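Local coordinates for 3-oxoacyl-(Acyl-carrier protein) synthase (Burkholderia xenovorans, PDB 4EFI) that probably catalyses the condensation that makes 3-oxoacyl-acyl-carrier-protein, in the manner of KAS III enzymes of the thiolase superfamily, at residues N204-S209 against C230-G235; A266-Q271 against P307-T312; L323-F328 against L341-L346. One frame throughout, in Å; residues are numbered along the deposited sequence.

The three contacts illustrate how one fold combines a small surface ribbon with a layered core. Contact 2 and contact 3 are direct neighbours, their centres about 11 Å apart: strands 266-269 and 323-331 lie side by side in one mixed sheet, and Leu268 N comes 2.8 Å from Gly326 O, a probable hydrogen bond. Contact 1 closes earlier in the chain and touches neither; its centre is about 24 Å from that of contact 2 and about 33 Å from that of contact 3, and contacts 1 and 3 lie on opposite sides of the chain's centre. Contact 2 carries His270, whose side chain touches Cys128 and Asn300, consistent with the Cys-His-Asn triad of KAS III enzymes and so with a nearby active site.

Contact 1 (N204-S209 against C230-G235); sequences NLIVPS and CLFMDG
Cys230 meets the other segment through its backbone alone: its carbonyl O lies 3.4 Å from Pro208 CD, and its CB is directed away from the other segment. At Leu231 the side chain takes over. CG stands anti to the backbone N (chi1 -180°), and methyl CD1 reaches back to Leu205 CD2 at 3.6 Å, the two leucines meeting at a slant. Val207 CG2 rests beside the Leu231 backbone, nearest its CA.

Phe232 is gripped by its main chain at both ends. Its N donates to Ile206 O at 2.8 Å, while its O accepts from Ile206 N at 3.1 Å in the carbonyl plane. This reciprocal pair is the hydrogen-bonded rung of a two-stranded antiparallel ribbon, strands 205-206 and 232-233, which forms a sheet of its own at the surface of the chain. On the Phe232 face of this ribbon, ring atom CD2 meets Ile206 CG2 at 4.0 Å. The Phe232 carbonyl also receives a CA-H...O contact from Leu205.

Met233 and Leu205 form the adjacent non-hydrogen-bonded pair and share the opposite face, where Ile238 of helix 235-257 touches both. Their side chains run side by side in the same direction, with Met233 CG 4.0 Å from Leu205 CD2.

Beyond the last bridge, Asp234 N gives one more, almost straight bond to Asn204 O, 2.9 Å long with 174° at the hydrogen. The Asp234 side chain lies alongside that of Asn204, the carboxylate and amide planes steeply turned against each other. Arg222 NH1 serves both groups, as a salt-bridge partner of Asp234 OD2 and a hydrogen-bond partner of Asn204 OD1, while Asn204 ND2 pairs with Tyr334 OH. Asp234 OD1 is the N-cap acceptor for Glu237 N, and Gly235 begins the capped helix.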
loop_
_atom_site.group_PDB
_atom_site.type_symbol
_atom_site.label_atom_id
_atom_site.label_comp_id
_atom_site.label_asym_id
_atom_site.label_seq_id
_atom_site.Cartn_x
_atom_site.Cartn_y
_atom_site.Cartn_z
ATOM N N ASN A 204 11.873 -14.346 4.879
ATOM C CA ASN A 204 12.679 -13.131 4.735
ATOM C C ASN A 204 11.947 -11.848 5.140
ATOM O O ASN A 204 12.559 -10.789 5.246
ATOM C CB ASN A 204 13.213 -13.021 3.305
ATOM C CG ASN A 204 14.146 -14.142 2.979
ATOM O OD1 ASN A 204 14.853 -14.639 3.854
ATOM N ND2 ASN A 204 14.153 -14.572 1.721
ATOM N N LEU A 205 10.650 -11.953 5.385
ATOM C CA LEU A 205 9.846 -10.808 5.807
ATOM C C LEU A 205 8.654 -11.401 6.535
ATOM O O LEU A 205 7.697 -11.911 5.924
ATOM C CB LEU A 205 9.412 -9.968 4.598
ATOM C CG LEU A 205 9.494 -8.453 4.774
ATOM C CD1 LEU A 205 9.189 -7.713 3.456
ATOM C CD2 LEU A 205 8.564 -8.014 5.895
ATOM N N ILE A 206 8.735 -11.376 7.868
ATOM C CA ILE A 206 7.883 -12.217 8.686
ATOM C C ILE A 206 7.796 -11.670 10.113
ATOM O O ILE A 206 8.746 -11.093 10.612
ATOM C CB ILE A 206 8.410 -13.698 8.676
ATOM C CG1 ILE A 206 7.481 -14.626 9.466
ATOM C CG2 ILE A 206 9.820 -13.784 9.208
ATOM C CD1 ILE A 206 7.663 -16.090 9.092
ATOM N N VAL A 207 6.630 -11.867 10.733
ATOM C CA VAL A 207 6.502 -11.722 12.190
ATOM C C VAL A 207 6.484 -13.160 12.764
ATOM O O VAL A 207 5.515 -13.896 12.575
ATOM C CB VAL A 207 5.221 -10.955 12.569
ATOM C CG1 VAL A 207 5.045 -10.913 14.069
ATOM C CG2 VAL A 207 5.279 -9.543 12.011
ATOM N N PRO A 208 7.562 -13.599 13.402
ATOM C CA PRO A 208 7.649 -15.018 13.774
ATOM C C PRO A 208 6.531 -15.513 14.692
ATOM O O PRO A 208 6.017 -16.625 14.473
ATOM C CB PRO A 208 9.013 -15.106 14.457
ATOM C CG PRO A 208 9.828 -14.088 13.709
ATOM C CD PRO A 208 8.867 -12.929 13.572
ATOM N N SER A 209 6.190 -14.731 15.715
ATOM C CA SER A 209 5.244 -15.143 16.752
ATOM C C SER A 209 4.090 -14.163 16.798
ATOM O O SER A 209 4.273 -12.945 16.611
ATOM C CB SER A 209 5.916 -15.184 18.118
ATOM O OG SER A 209 6.776 -16.308 18.226
ATOM N N CYS A 230 7.934 -9.305 16.899
ATOM C CA CYS A 230 8.102 -8.132 16.042
ATOM C C CYS A 230 8.506 -8.491 14.617
ATOM O O CYS A 230 8.924 -9.617 14.315
ATOM C CB CYS A 230 9.149 -7.203 16.650
ATOM S SG CYS A 230 8.736 -6.617 18.332
ATOM N N LEU A 231 8.385 -7.521 13.738
ATOM C CA LEU A 231 8.713 -7.694 12.344
ATOM C C LEU A 231 10.192 -7.958 12.151
ATOM O O LEU A 231 11.037 -7.227 12.659
ATOM C CB LEU A 231 8.313 -6.427 11.582
ATOM C CG LEU A 231 8.580 -6.420 10.085
ATOM C CD1 LEU A 231 7.725 -7.441 9.388
ATOM C CD2 LEU A 231 8.319 -5.013 9.508
ATOM N N PHE A 232 10.466 -9.013 11.386
ATOM C CA PHE A 232 11.806 -9.357 10.923
ATOM C C PHE A 232 11.911 -9.136 9.421
ATOM O O PHE A 232 11.045 -9.537 8.667
ATOM C CB PHE A 232 12.119 -10.827 11.241
ATOM C CG PHE A 232 13.402 -11.308 10.625
ATOM C CD1 PHE A 232 14.612 -11.101 11.276
ATOM C CD2 PHE A 232 13.409 -11.934 9.384
ATOM C CE1 PHE A 232 15.783 -11.508 10.723
ATOM C CE2 PHE A 232 14.594 -12.347 8.821
ATOM C CZ PHE A 232 15.784 -12.137 9.492
ATOM N N MET A 233 12.989 -8.491 9.006
ATOM C CA MET A 233 13.285 -8.313 7.593
ATOM C C MET A 233 14.723 -8.666 7.301
ATOM O O MET A 233 15.641 -8.148 7.947
ATOM C CB MET A 233 13.078 -6.857 7.175
ATOM C CG MET A 233 11.753 -6.305 7.542
ATOM S SD MET A 233 11.577 -4.576 7.007
ATOM C CE MET A 233 11.621 -4.754 5.222
ATOM N N ASP A 234 14.936 -9.533 6.318
ATOM C CA ASP A 234 16.277 -9.808 5.811
ATOM C C ASP A 234 16.521 -8.851 4.652
ATOM O O ASP A 234 16.116 -9.113 3.520
ATOM C CB ASP A 234 16.402 -11.272 5.341
ATOM C CG ASP A 234 17.823 -11.658 4.973
ATOM O OD1 ASP A 234 18.534 -10.808 4.417
ATOM O OD2 ASP A 234 18.219 -12.815 5.246
ATOM N N GLY A 235 17.203 -7.744 4.932
ATOM C CA GLY A 235 17.322 -6.670 3.955
ATOM C C GLY A 235 18.021 -7.058 2.667
ATOM O O GLY A 235 17.613 -6.641 1.589
#

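Contact 2 (A266-Q271 against P307-T312); sequences AFLFHQ and PLLITT
Leu268 and Leu309 join an edge strand to a buried helix of the central layer of the thiolase fold, in which helices are sandwiched between two sheets. The axes of strand 266-269 and helix 307-312 approach to 8.8 Å, with their directions 138° apart. Leu309 is the wedge: its CD2 methyl sits 3.6 Å from Leu268 CD2, and the side chains cross at a slant. At the next residue of the helix, Ile310 CG1 meets Leu268 CD1 at 3.8 Å, the two side chains crossing at about a right angle.

The same leucine, Leu309, also meets a polar group, the amide of Gln271. Leu309 CD1 lies over the face of that amide, 3.9 Å from Gln271 CD, while CD2 approaches NE2. The rotation of the amide is fixed by its hydrogen bonds: NE2 donates to Phe269 O at 3.0 Å, straight at 179° and in the amide plane, and OE1 accepts from Asn294 N. An apolar side chain can therefore cover a buried amide whose O and N each have a hydrogen-bond partner.

Helix 305-313 turns Leu308 and Thr311 to strand 17-26 of the second sheet, while Leu268 and Ile310 both touch Met327 on neighbouring strand 323-331.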
loop_
_atom_site.group_PDB
_atom_site.type_symbol
_atom_site.label_atom_id
_atom_site.label_comp_id
_atom_site.label_asym_id
_atom_site.label_seq_id
_atom_site.Cartn_x
_atom_site.Cartn_y
_atom_site.Cartn_z
ATOM N N ALA A 266 2.906 9.203 -14.316
ATOM C CA ALA A 266 3.638 8.800 -13.121
ATOM C C ALA A 266 3.738 7.289 -13.034
ATOM O O ALA A 266 2.835 6.563 -13.462
ATOM C CB ALA A 266 2.984 9.347 -11.860
ATOM N N PHE A 267 4.831 6.843 -12.422
ATOM C CA PHE A 267 5.064 5.462 -12.031
ATOM C C PHE A 267 5.110 5.449 -10.508
ATOM O O PHE A 267 6.039 5.990 -9.907
ATOM C CB PHE A 267 6.395 4.969 -12.603
ATOM C CG PHE A 267 6.472 5.071 -14.119
ATOM C CD1 PHE A 267 5.867 4.127 -14.938
ATOM C CD2 PHE A 267 7.127 6.129 -14.713
ATOM C CE1 PHE A 267 5.942 4.247 -16.329
ATOM C CE2 PHE A 267 7.191 6.242 -16.077
ATOM C CZ PHE A 267 6.598 5.312 -16.883
ATOM N N LEU A 268 4.095 4.844 -9.902
ATOM C CA LEU A 268 3.884 4.876 -8.457
ATOM C C LEU A 268 4.355 3.574 -7.853
ATOM O O LEU A 268 3.713 2.538 -8.060
ATOM C CB LEU A 268 2.400 5.071 -8.194
ATOM C CG LEU A 268 1.805 6.314 -8.846
ATOM C CD1 LEU A 268 0.299 6.247 -8.832
ATOM C CD2 LEU A 268 2.288 7.553 -8.111
ATOM N N PHE A 269 5.469 3.616 -7.133
ATOM C CA PHE A 269 6.027 2.441 -6.491
ATOM C C PHE A 269 5.716 2.433 -5.019
ATOM O O PHE A 269 5.710 3.472 -4.359
ATOM C CB PHE A 269 7.550 2.424 -6.625
ATOM C CG PHE A 269 8.041 2.084 -8.005
ATOM C CD1 PHE A 269 8.084 3.051 -8.990
ATOM C CD2 PHE A 269 8.436 0.796 -8.325
ATOM C CE1 PHE A 269 8.527 2.746 -10.283
ATOM C CE2 PHE A 269 8.880 0.488 -9.604
ATOM C CZ PHE A 269 8.924 1.473 -10.581
ATOM N N HIS A 270 5.546 1.241 -4.471
ATOM C CA HIS A 270 5.563 1.082 -3.039
ATOM C C HIS A 270 6.811 1.744 -2.511
ATOM O O HIS A 270 7.912 1.543 -3.056
ATOM C CB HIS A 270 5.550 -0.390 -2.673
ATOM C CG HIS A 270 5.962 -0.657 -1.255
ATOM N ND1 HIS A 270 5.350 -0.085 -0.208
ATOM C CD2 HIS A 270 6.976 -1.450 -0.733
ATOM C CE1 HIS A 270 5.932 -0.495 0.927
ATOM N NE2 HIS A 270 6.927 -1.330 0.604
ATOM N N GLN A 271 6.666 2.542 -1.457
ATOM C CA GLN A 271 7.745 3.377 -0.947
ATOM C C GLN A 271 8.627 2.588 0.018
ATOM O O GLN A 271 8.621 2.815 1.225
ATOM C CB GLN A 271 7.165 4.626 -0.292
ATOM C CG GLN A 271 6.318 5.462 -1.267
ATOM C CD GLN A 271 7.173 6.288 -2.198
ATOM O OE1 GLN A 271 7.784 7.276 -1.785
ATOM N NE2 GLN A 271 7.213 5.894 -3.474
ATOM N N PRO A 307 -1.644 4.342 -2.431
ATOM C CA PRO A 307 -2.734 5.326 -2.377
ATOM C C PRO A 307 -2.336 6.618 -1.640
ATOM O O PRO A 307 -2.778 7.704 -2.016
ATOM C CB PRO A 307 -3.878 4.574 -1.672
ATOM C CG PRO A 307 -3.237 3.406 -1.000
ATOM C CD PRO A 307 -2.053 3.045 -1.889
ATOM N N LEU A 308 -1.468 6.520 -0.637
ATOM C CA LEU A 308 -0.989 7.721 0.060
ATOM C C LEU A 308 -0.161 8.574 -0.902
ATOM O O LEU A 308 -0.297 9.809 -0.950
ATOM C CB LEU A 308 -0.184 7.342 1.312
ATOM C CG LEU A 308 0.328 8.526 2.145
ATOM C CD1 LEU A 308 -0.796 9.356 2.720
ATOM C CD2 LEU A 308 1.245 7.985 3.241
ATOM N N LEU A 309 0.627 7.926 -1.741
ATOM C CA LEU A 309 1.414 8.612 -2.751
ATOM C C LEU A 309 0.477 9.348 -3.728
ATOM O O LEU A 309 0.734 10.501 -4.107
ATOM C CB LEU A 309 2.299 7.597 -3.476
ATOM C CG LEU A 309 3.467 8.094 -4.297
ATOM C CD1 LEU A 309 4.484 8.769 -3.426
ATOM C CD2 LEU A 309 4.058 6.886 -4.991
ATOM N N ILE A 310 -0.609 8.696 -4.142
ATOM C CA ILE A 310 -1.578 9.340 -5.025
ATOM C C ILE A 310 -2.121 10.596 -4.367
ATOM O O ILE A 310 -2.169 11.652 -4.985
ATOM C CB ILE A 310 -2.740 8.389 -5.382
ATOM C CG1 ILE A 310 -2.211 7.221 -6.202
ATOM C CG2 ILE A 310 -3.868 9.127 -6.119
ATOM C CD1 ILE A 310 -3.192 6.105 -6.423
ATOM N N THR A 311 -2.565 10.501 -3.116
ATOM C CA THR A 311 -3.227 11.657 -2.511
ATOM C C THR A 311 -2.271 12.797 -2.196
ATOM O O THR A 311 -2.634 13.964 -2.368
ATOM C CB THR A 311 -4.106 11.303 -1.282
ATOM O OG1 THR A 311 -3.297 10.846 -0.188
ATOM C CG2 THR A 311 -5.122 10.247 -1.629
ATOM N N THR A 312 -1.063 12.504 -1.742
ATOM C CA THR A 312 -0.141 13.563 -1.373
ATOM C C THR A 312 0.596 14.155 -2.573
ATOM O O THR A 312 0.990 15.329 -2.521
ATOM C CB THR A 312 0.901 13.139 -0.305
ATOM O OG1 THR A 312 1.838 12.218 -0.861
ATOM C CG2 THR A 312 0.252 12.536 0.903
#

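Contact 3 (L323-F328 against L341-L346); sequences LQLGMF and LAVGPL
Leu325 and Val343 meet crosswise on one face of a beta hairpin, their side chains at about a right angle. Leu325 CD1 approaches Val343 CG2 at 3.8 Å and lies almost as near to CB, so the methyl rests against the branch point. The residues are diagonal neighbours, because the ladder pairs Leu325 with Leu341 and Val343 with Leu323.

Further along the same face, Leu341 turns to Met327. Its CG sits between the backbone N and the carbonyl carbon (chi1 76°), the crowded position, and CD2 comes to 4.1 Å from Met327 CE. The methionine chain is extended beyond CG, carrying its terminal methyl far enough to meet the leucine at a slant.

Two reciprocal pairs of backbone bonds fix this register. Leu323 N donates to Val343 O and Val343 N to Leu323 O, both at 2.8 Å; Leu325 N reaches Leu341 O at 3.0 Å, and Leu341 N returns to Leu325 O at 3.1 Å. Between them, Ala342 CA makes a CA-H...O contact with Leu323 O. The two strand segments diverge markedly from strict antiparallel, their directions 130° apart.

Helix 130-143 packs against Met327 through Tyr131 and Leu135 and against Leu341 through Met139, while Leu318 of helix 315-320 touches Leu323 and Val343, and strand 266-269 flanks strand 323-331 on its other edge.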
loop_
_atom_site.group_PDB
_atom_site.type_symbol
_atom_site.label_atom_id
_atom_site.label_comp_id
_atom_site.label_asym_id
_atom_site.label_seq_id
_atom_site.Cartn_x
_atom_site.Cartn_y
_atom_site.Cartn_z
ATOM N N LEU A 323 -4.878 11.046 -15.915
ATOM C CA LEU A 323 -3.480 10.647 -15.812
ATOM C C LEU A 323 -3.338 9.198 -16.208
ATOM O O LEU A 323 -4.160 8.361 -15.840
ATOM C CB LEU A 323 -2.959 10.813 -14.385
ATOM C CG LEU A 323 -3.026 12.235 -13.805
ATOM C CD1 LEU A 323 -2.323 12.255 -12.463
ATOM C CD2 LEU A 323 -2.412 13.283 -14.749
ATOM N N GLN A 324 -2.302 8.907 -16.978
ATOM C CA GLN A 324 -1.899 7.547 -17.286
ATOM C C GLN A 324 -0.931 7.114 -16.210
ATOM O O GLN A 324 0.153 7.669 -16.068
ATOM C CB GLN A 324 -1.221 7.485 -18.653
ATOM C CG GLN A 324 -0.729 6.080 -19.042
ATOM C CD GLN A 324 -1.868 5.106 -19.244
ATOM O OE1 GLN A 324 -2.998 5.509 -19.486
ATOM N NE2 GLN A 324 -1.578 3.814 -19.121
ATOM N N LEU A 325 -1.335 6.138 -15.418
ATOM C CA LEU A 325 -0.535 5.709 -14.290
ATOM C C LEU A 325 -0.129 4.246 -14.335
ATOM O O LEU A 325 -0.911 3.377 -14.748
ATOM C CB LEU A 325 -1.338 5.910 -13.001
ATOM C CG LEU A 325 -1.801 7.356 -12.743
ATOM C CD1 LEU A 325 -2.671 7.422 -11.511
ATOM C CD2 LEU A 325 -0.611 8.262 -12.592
ATOM N N GLY A 326 1.085 3.986 -13.852
ATOM C CA GLY A 326 1.530 2.635 -13.547
ATOM C C GLY A 326 1.774 2.538 -12.057
ATOM O O GLY A 326 2.252 3.496 -11.449
ATOM N N MET A 327 1.416 1.407 -11.459
ATOM C CA MET A 327 1.513 1.210 -10.006
ATOM C C MET A 327 2.212 -0.113 -9.764
ATOM O O MET A 327 1.883 -1.090 -10.420
ATOM C CB MET A 327 0.135 1.180 -9.347
ATOM C CG MET A 327 -0.689 2.401 -9.641
ATOM S SD MET A 327 -2.280 2.321 -8.835
ATOM C CE MET A 327 -3.142 3.712 -9.574
ATOM N N PHE A 328 3.189 -0.141 -8.866
ATOM C CA PHE A 328 4.008 -1.338 -8.651
ATOM C C PHE A 328 4.217 -1.559 -7.175
ATOM O O PHE A 328 4.857 -0.752 -6.518
ATOM C CB PHE A 328 5.356 -1.179 -9.370
ATOM C CG PHE A 328 5.208 -0.845 -10.819
ATOM C CD1 PHE A 328 4.897 -1.835 -11.739
ATOM C CD2 PHE A 328 5.274 0.465 -11.248
ATOM C CE1 PHE A 328 4.698 -1.529 -13.070
ATOM C CE2 PHE A 328 5.073 0.781 -12.586
ATOM C CZ PHE A 328 4.798 -0.223 -13.493
ATOM N N LEU A 341 -3.364 1.879 -15.793
ATOM C CA LEU A 341 -4.679 2.348 -16.185
ATOM C C LEU A 341 -4.716 3.885 -16.180
ATOM O O LEU A 341 -3.859 4.548 -15.590
ATOM C CB LEU A 341 -5.781 1.786 -15.266
ATOM C CG LEU A 341 -5.930 2.415 -13.884
ATOM C CD1 LEU A 341 -7.139 1.832 -13.173
ATOM C CD2 LEU A 341 -4.701 2.243 -13.025
ATOM N N ALA A 342 -5.732 4.425 -16.846
ATOM C CA ALA A 342 -6.060 5.845 -16.795
ATOM C C ALA A 342 -6.889 6.146 -15.552
ATOM O O ALA A 342 -7.795 5.388 -15.183
ATOM C CB ALA A 342 -6.805 6.254 -18.045
ATOM N N VAL A 343 -6.588 7.259 -14.899
ATOM C CA VAL A 343 -7.289 7.690 -13.703
ATOM C C VAL A 343 -7.592 9.184 -13.767
ATOM O O VAL A 343 -6.706 9.982 -14.055
ATOM C CB VAL A 343 -6.444 7.438 -12.458
ATOM C CG1 VAL A 343 -7.183 7.898 -11.218
ATOM C CG2 VAL A 343 -6.024 5.951 -12.340
ATOM N N GLY A 344 -8.841 9.567 -13.524
ATOM C CA GLY A 344 -9.201 10.965 -13.427
ATOM C C GLY A 344 -9.775 11.534 -14.715
ATOM O O GLY A 344 -9.913 10.827 -15.723
ATOM N N PRO A 345 -10.117 12.821 -14.699
ATOM C CA PRO A 345 -9.935 13.707 -13.545
ATOM C C PRO A 345 -10.784 13.347 -12.341
ATOM O O PRO A 345 -11.891 12.823 -12.502
ATOM C CB PRO A 345 -10.341 15.081 -14.074
ATOM C CG PRO A 345 -11.187 14.817 -15.268
ATOM C CD PRO A 345 -10.733 13.514 -15.842
ATOM N N LEU A 346 -10.262 13.648 -11.159
ATOM C CA LEU A 346 -10.938 13.378 -9.896
ATOM C C LEU A 346 -10.919 14.615 -9.033
ATOM O O LEU A 346 -9.858 15.210 -8.837
ATOM C CB LEU A 346 -10.223 12.265 -9.124
ATOM C CG LEU A 346 -10.084 10.891 -9.762
ATOM C CD1 LEU A 346 -9.392 9.940 -8.793
ATOM C CD2 LEU A 346 -11.443 10.365 -10.194
#